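Local coordinates for protein nucleoporin nup120 (Schizosaccharomyces pombe, PDB 4GQ2) that serves as a structural component of the nuclear pore complex, where nucleoporins also can act as docking partners for transiently bound nuclear transport factors, at residues A57-V62 with V111-V116; F107-M112 with A131-R136. All blocks are in the same frame, centred on the assembly; numbering follows the deposited sequence.

Contact 1: A57-V62 with V111-V116; sequences AYDAGV and VMKDGV
Two hydrogen bonds join 57-62 to 111-116, and both use side chains of the first segment against backbone of the second. Tyr58 has CG in the crowded position between backbone N and carbonyl carbon (chi1 54°), and its OH donates to the carbonyl O of Val111 at 2.5 Å; that oxygen sits at the ring edge, in the ring plane, and the hydroxyl lies in the plane of the carbonyl. A water accepts from Val111 N and donates weakly to the same OH. Asp59, with CG anti to its backbone N, takes Asp114 N on OD2 at 2.9 Å, from above the carboxylate plane.

Charge adds a looser layer. Lys113 NZ forms long salt bridges to Asp59 OD1 and Asp114 OD1, which probably eases the proximity of the two carboxylates. An alanine in place of Asp59 removes the acceptor of Asp114 N and one anion beside Lys113, and would probably loosen the corner at 113-114 against strand 59-64.

The methylenes of Lys113, bent at chi2 and chi4, pack on the backbone: CD lies 3.5 Å from Tyr58 O, and the side chain crosses that of Asp59 at about a right angle. Met112 to Gly115 form a type II turn; strand 59-64 edges one propeller sheet and 115-121 the next, so this is a blade-to-blade junction of a beta-propeller.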
loop_
_atom_site.group_PDB
_atom_site.type_symbol
_atom_site.label_atom_id
_atom_site.label_comp_id
_atom_site.label_asym_id
_atom_site.label_seq_id
_atom_site.Cartn_x
_atom_site.Cartn_y
_atom_site.Cartn_z
ATOM N N ALA A 57 1.559 -4.899 26.091
ATOM C CA ALA A 57 0.892 -5.841 26.979
ATOM C C ALA A 57 1.920 -6.580 27.832
ATOM O O ALA A 57 3.051 -6.793 27.392
ATOM C CB ALA A 57 0.044 -6.830 26.169
ATOM N N TYR A 58 1.532 -6.947 29.055
ATOM C CA TYR A 58 2.399 -7.761 29.921
ATOM C C TYR A 58 1.888 -9.196 30.059
ATOM O O TYR A 58 2.543 -10.044 30.676
ATOM C CB TYR A 58 2.625 -7.107 31.294
ATOM C CG TYR A 58 1.364 -6.739 32.040
ATOM C CD1 TYR A 58 0.701 -7.668 32.838
ATOM C CD2 TYR A 58 0.842 -5.454 31.958
ATOM C CE1 TYR A 58 -0.455 -7.327 33.525
ATOM C CE2 TYR A 58 -0.310 -5.101 32.643
ATOM C CZ TYR A 58 -0.953 -6.038 33.423
ATOM O OH TYR A 58 -2.098 -5.677 34.093
ATOM N N ASP A 59 0.714 -9.454 29.484
ATOM C CA ASP A 59 0.197 -10.812 29.332
ATOM C C ASP A 59 -0.784 -10.859 28.167
ATOM O O ASP A 59 -1.387 -9.847 27.824
ATOM C CB ASP A 59 -0.469 -11.301 30.620
ATOM C CG ASP A 59 -0.584 -12.813 30.679
ATOM O OD1 ASP A 59 0.064 -13.498 29.860
ATOM O OD2 ASP A 59 -1.323 -13.323 31.547
ATOM N N ALA A 60 -0.941 -12.034 27.562
ATOM C CA ALA A 60 -1.778 -12.190 26.372
ATOM C C ALA A 60 -1.992 -13.654 26.048
ATOM O O ALA A 60 -1.194 -14.508 26.443
ATOM C CB ALA A 60 -1.145 -11.485 25.171
ATOM N N GLY A 61 -3.069 -13.930 25.315
ATOM C CA GLY A 61 -3.363 -15.266 24.828
ATOM C C GLY A 61 -4.510 -15.242 23.841
ATOM O O GLY A 61 -5.152 -14.210 23.653
ATOM N N VAL A 62 -4.755 -16.374 23.186
ATOM C CA VAL A 62 -5.938 -16.497 22.346
ATOM C C VAL A 62 -6.730 -17.736 22.749
ATOM O O VAL A 62 -6.165 -18.806 22.970
ATOM C CB VAL A 62 -5.675 -16.420 20.796
ATOM C CG1 VAL A 62 -4.424 -15.619 20.449
ATOM C CG2 VAL A 62 -5.635 -17.790 20.147
ATOM N N VAL A 111 -5.514 -5.745 35.725
ATOM C CA VAL A 111 -5.688 -7.191 35.676
ATOM C C VAL A 111 -4.334 -7.828 35.982
ATOM O O VAL A 111 -3.308 -7.382 35.475
ATOM C CB VAL A 111 -6.205 -7.671 34.303
ATOM C CG1 VAL A 111 -6.415 -9.177 34.307
ATOM C CG2 VAL A 111 -7.504 -6.964 33.936
ATOM N N MET A 112 -4.328 -8.844 36.835
ATOM C CA MET A 112 -3.080 -9.507 37.189
ATOM C C MET A 112 -2.629 -10.450 36.084
ATOM O O MET A 112 -3.448 -10.986 35.330
ATOM C CB MET A 112 -3.197 -10.259 38.526
ATOM C CG MET A 112 -3.997 -11.551 38.472
ATOM S SD MET A 112 -3.741 -12.573 39.937
ATOM C CE MET A 112 -4.371 -14.161 39.384
ATOM N N LYS A 113 -1.317 -10.631 35.998
ATOM C CA LYS A 113 -0.706 -11.608 35.120
ATOM C C LYS A 113 -1.313 -12.979 35.428
ATOM O O LYS A 113 -1.536 -13.325 36.597
ATOM C CB LYS A 113 0.812 -11.592 35.344
ATOM C CG LYS A 113 1.592 -12.703 34.667
ATOM C CD LYS A 113 2.141 -12.288 33.311
ATOM C CE LYS A 113 3.157 -13.300 32.791
ATOM N NZ LYS A 113 2.509 -14.552 32.301
ATOM N N ASP A 114 -1.617 -13.740 34.380
ATOM C CA ASP A 114 -2.317 -15.023 34.518
ATOM C C ASP A 114 -3.706 -14.828 35.121
ATOM O O ASP A 114 -4.305 -15.776 35.632
ATOM C CB ASP A 114 -1.502 -16.009 35.364
ATOM C CG ASP A 114 -0.085 -16.159 34.869
ATOM O OD1 ASP A 114 0.115 -16.814 33.833
ATOM O OD2 ASP A 114 0.831 -15.618 35.513
ATOM N N GLY A 115 -4.206 -13.593 35.047
ATOM C CA GLY A 115 -5.487 -13.231 35.638
ATOM C C GLY A 115 -6.663 -13.166 34.682
ATOM O O GLY A 115 -7.676 -12.549 35.001
ATOM N N VAL A 116 -6.540 -13.809 33.519
ATOM C CA VAL A 116 -7.624 -13.849 32.538
ATOM C C VAL A 116 -7.886 -15.301 32.139
ATOM O O VAL A 116 -6.973 -16.016 31.738
ATOM C CB VAL A 116 -7.299 -13.006 31.276
ATOM C CG1 VAL A 116 -8.465 -13.024 30.299
ATOM C CG2 VAL A 116 -6.951 -11.567 31.638
HETATM O O HOH W 1 -4.998 -4.318 32.980
#

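Contact 2: F107-M112 with A131-R136; sequences FPSNVM and AITHAR
In this beta-propeller, the end of strand 126-133 and the turn after it meet the linker that leads from strand 101-106 toward the next sheet, pairing briefly as antiparallel strands around Val111 and Thr133. Ala131 opens the contact from the second segment, its CB 4.2 Å from CZ of Phe107. The Phe107 ring carries Val111 CG2 over one face, offset toward the rim, and meets Tyr139 of strand 138-143 edge-to-face.

Ile132 contributes mainly its carbonyl, which accepts from Met112 N at 2.9 Å in a nearly straight bond (173° at the hydrogen) lying in the carbonyl plane. Met112 CG, held in the crowded position between backbone N and carbonyl carbon (chi1 74°), sits close to that oxygen; beyond CG the chain runs extended and brings SD alongside Ile132 CG2.

Thr133 forms a non-hydrogen-bonded pair with Val111, the CA atoms only 3.9 Å apart and the side chains diverging. Its CG2, anti to the carbonyl carbon, reaches 3.3 Å from Ser109 O and also touches Phe107 CD2, the two side chains crossing obliquely, while its CA makes a CA-H...O contact with Asn110 O. Asn110 O is therefore approached twice, for His134 N also donates to it at 2.7 Å, nearly along the C=O axis.

From Thr133 to Arg136 the chain makes a type I turn, closed by Arg136 N on Thr133 O. The serine facing the turn, Ser109, has OG anti to its backbone N (chi1 160°), which carries the hydroxyl over the turn's peptides. Ala135 packs its methyl against Ser109 CB at 3.7 Å, and its backbone N donates a weak, bent hydrogen bond to Ser109 OG at 3.1 Å.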
loop_
_atom_site.group_PDB
_atom_site.type_symbol
_atom_site.label_atom_id
_atom_site.label_comp_id
_atom_site.label_asym_id
_atom_site.label_seq_id
_atom_site.Cartn_x
_atom_site.Cartn_y
_atom_site.Cartn_z
ATOM N N PHE A 107 -10.748 -1.215 33.785
ATOM C CA PHE A 107 -10.830 -1.718 35.147
ATOM C C PHE A 107 -10.346 -0.644 36.113
ATOM O O PHE A 107 -9.579 0.235 35.710
ATOM C CB PHE A 107 -9.958 -2.966 35.293
ATOM C CG PHE A 107 -10.501 -4.172 34.585
ATOM C CD1 PHE A 107 -10.248 -4.377 33.231
ATOM C CD2 PHE A 107 -11.263 -5.112 35.275
ATOM C CE1 PHE A 107 -10.748 -5.493 32.582
ATOM C CE2 PHE A 107 -11.769 -6.231 34.628
ATOM C CZ PHE A 107 -11.511 -6.421 33.281
ATOM N N PRO A 108 -10.795 -0.702 37.387
ATOM C CA PRO A 108 -10.340 0.251 38.406
ATOM C C PRO A 108 -8.944 -0.091 38.911
ATOM O O PRO A 108 -8.289 0.744 39.542
ATOM C CB PRO A 108 -11.358 0.081 39.545
ATOM C CG PRO A 108 -12.415 -0.845 39.044
ATOM C CD PRO A 108 -11.802 -1.633 37.929
ATOM N N SER A 109 -8.513 -1.321 38.635
ATOM C CA SER A 109 -7.180 -1.806 38.979
ATOM C C SER A 109 -6.668 -2.740 37.882
ATOM O O SER A 109 -7.468 -3.377 37.193
ATOM C CB SER A 109 -7.233 -2.541 40.317
ATOM O OG SER A 109 -6.125 -3.402 40.477
ATOM N N ASN A 110 -5.344 -2.825 37.734
ATOM C CA ASN A 110 -4.714 -3.665 36.716
ATOM C C ASN A 110 -5.080 -5.141 36.833
ATOM O O ASN A 110 -4.972 -5.723 37.909
ATOM C CB ASN A 110 -3.182 -3.516 36.753
ATOM C CG ASN A 110 -2.680 -2.317 35.956
ATOM O OD1 ASN A 110 -3.253 -1.949 34.932
ATOM N ND2 ASN A 110 -1.595 -1.710 36.419
ATOM N N VAL A 111 -5.514 -5.745 35.725
ATOM C CA VAL A 111 -5.688 -7.191 35.676
ATOM C C VAL A 111 -4.334 -7.828 35.982
ATOM O O VAL A 111 -3.308 -7.382 35.475
ATOM C CB VAL A 111 -6.205 -7.671 34.303
ATOM C CG1 VAL A 111 -6.415 -9.177 34.307
ATOM C CG2 VAL A 111 -7.504 -6.964 33.936
ATOM N N MET A 112 -4.328 -8.844 36.835
ATOM C CA MET A 112 -3.080 -9.507 37.189
ATOM C C MET A 112 -2.629 -10.450 36.084
ATOM O O MET A 112 -3.448 -10.986 35.330
ATOM C CB MET A 112 -3.197 -10.259 38.526
ATOM C CG MET A 112 -3.997 -11.551 38.472
ATOM S SD MET A 112 -3.741 -12.573 39.937
ATOM C CE MET A 112 -4.371 -14.161 39.384
ATOM N N ALA A 131 -11.810 -12.495 35.127
ATOM C CA ALA A 131 -10.667 -11.604 35.303
ATOM C C ALA A 131 -10.487 -11.194 36.759
ATOM O O ALA A 131 -11.454 -10.848 37.442
ATOM C CB ALA A 131 -10.812 -10.373 34.422
ATOM N N ILE A 132 -9.241 -11.249 37.225
ATOM C CA ILE A 132 -8.887 -10.834 38.581
ATOM C C ILE A 132 -7.860 -9.716 38.505
ATOM O O ILE A 132 -6.847 -9.816 37.796
ATOM C CB ILE A 132 -8.339 -12.010 39.430
ATOM C CG1 ILE A 132 -9.432 -13.064 39.660
ATOM C CG2 ILE A 132 -7.806 -11.509 40.765
ATOM C CD1 ILE A 132 -8.923 -14.441 40.041
ATOM N N THR A 133 -8.131 -8.648 39.239
ATOM C CA THR A 133 -7.274 -7.483 39.229
ATOM C C THR A 133 -6.328 -7.515 40.430
ATOM O O THR A 133 -6.469 -8.365 41.308
ATOM C CB THR A 133 -8.115 -6.193 39.214
ATOM O OG1 THR A 133 -8.949 -6.148 40.376
ATOM C CG2 THR A 133 -8.996 -6.161 37.972
ATOM N N HIS A 134 -5.359 -6.602 40.452
ATOM C CA HIS A 134 -4.407 -6.493 41.555
ATOM C C HIS A 134 -5.106 -6.133 42.848
ATOM O O HIS A 134 -4.588 -6.396 43.937
ATOM C CB HIS A 134 -3.299 -5.485 41.217
ATOM C CG HIS A 134 -2.252 -5.338 42.303
ATOM N ND1 HIS A 134 -2.285 -4.343 43.214
ATOM C CD2 HIS A 134 -1.137 -6.116 42.615
ATOM C CE1 HIS A 134 -1.242 -4.470 44.057
ATOM N NE2 HIS A 134 -0.541 -5.554 43.689
ATOM N N ALA A 135 -6.296 -5.543 42.733
ATOM C CA ALA A 135 -7.110 -5.184 43.894
ATOM C C ALA A 135 -7.897 -6.374 44.417
ATOM O O ALA A 135 -8.533 -6.288 45.469
ATOM C CB ALA A 135 -8.052 -4.049 43.555
ATOM N N ARG A 136 -7.847 -7.473 43.666
ATOM C CA ARG A 136 -8.406 -8.774 44.065
ATOM C C ARG A 136 -9.913 -8.894 43.929
ATOM O O ARG A 136 -10.533 -9.697 44.628
ATOM C CB ARG A 136 -7.958 -9.188 45.473
ATOM C CG ARG A 136 -6.496 -9.571 45.560
ATOM C CD ARG A 136 -6.124 -9.943 46.978
ATOM N NE ARG A 136 -4.699 -9.754 47.224
ATOM C CZ ARG A 136 -4.070 -10.134 48.332
ATOM N NH1 ARG A 136 -4.736 -10.743 49.306
ATOM N NH2 ARG A 136 -2.768 -9.908 48.459
#

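Both contacts use strand 111-112, which turns one edge to each partner: the carbonyl of Val111 serves contact 1, the N-H of Met112 serves contact 2. Contact 2 is the more buried, with six of its ten touching residues inside, and rests on backbone hydrogen bonds, with packing by Phe107, Met112, Ile132 and Thr133 around them. Contact 1 is only partly buried; its bonds run from side chain to backbone, with a long salt-bridge network where Lys113 is exposed. The two also touch directly: Gly115 O probably accepts from Ile132 N, and Tyr58 OH packs on Asn110 CB. Contact 1 thus spans two neighbouring sheets, whereas contact 2 ties the connecting linker to the second of them.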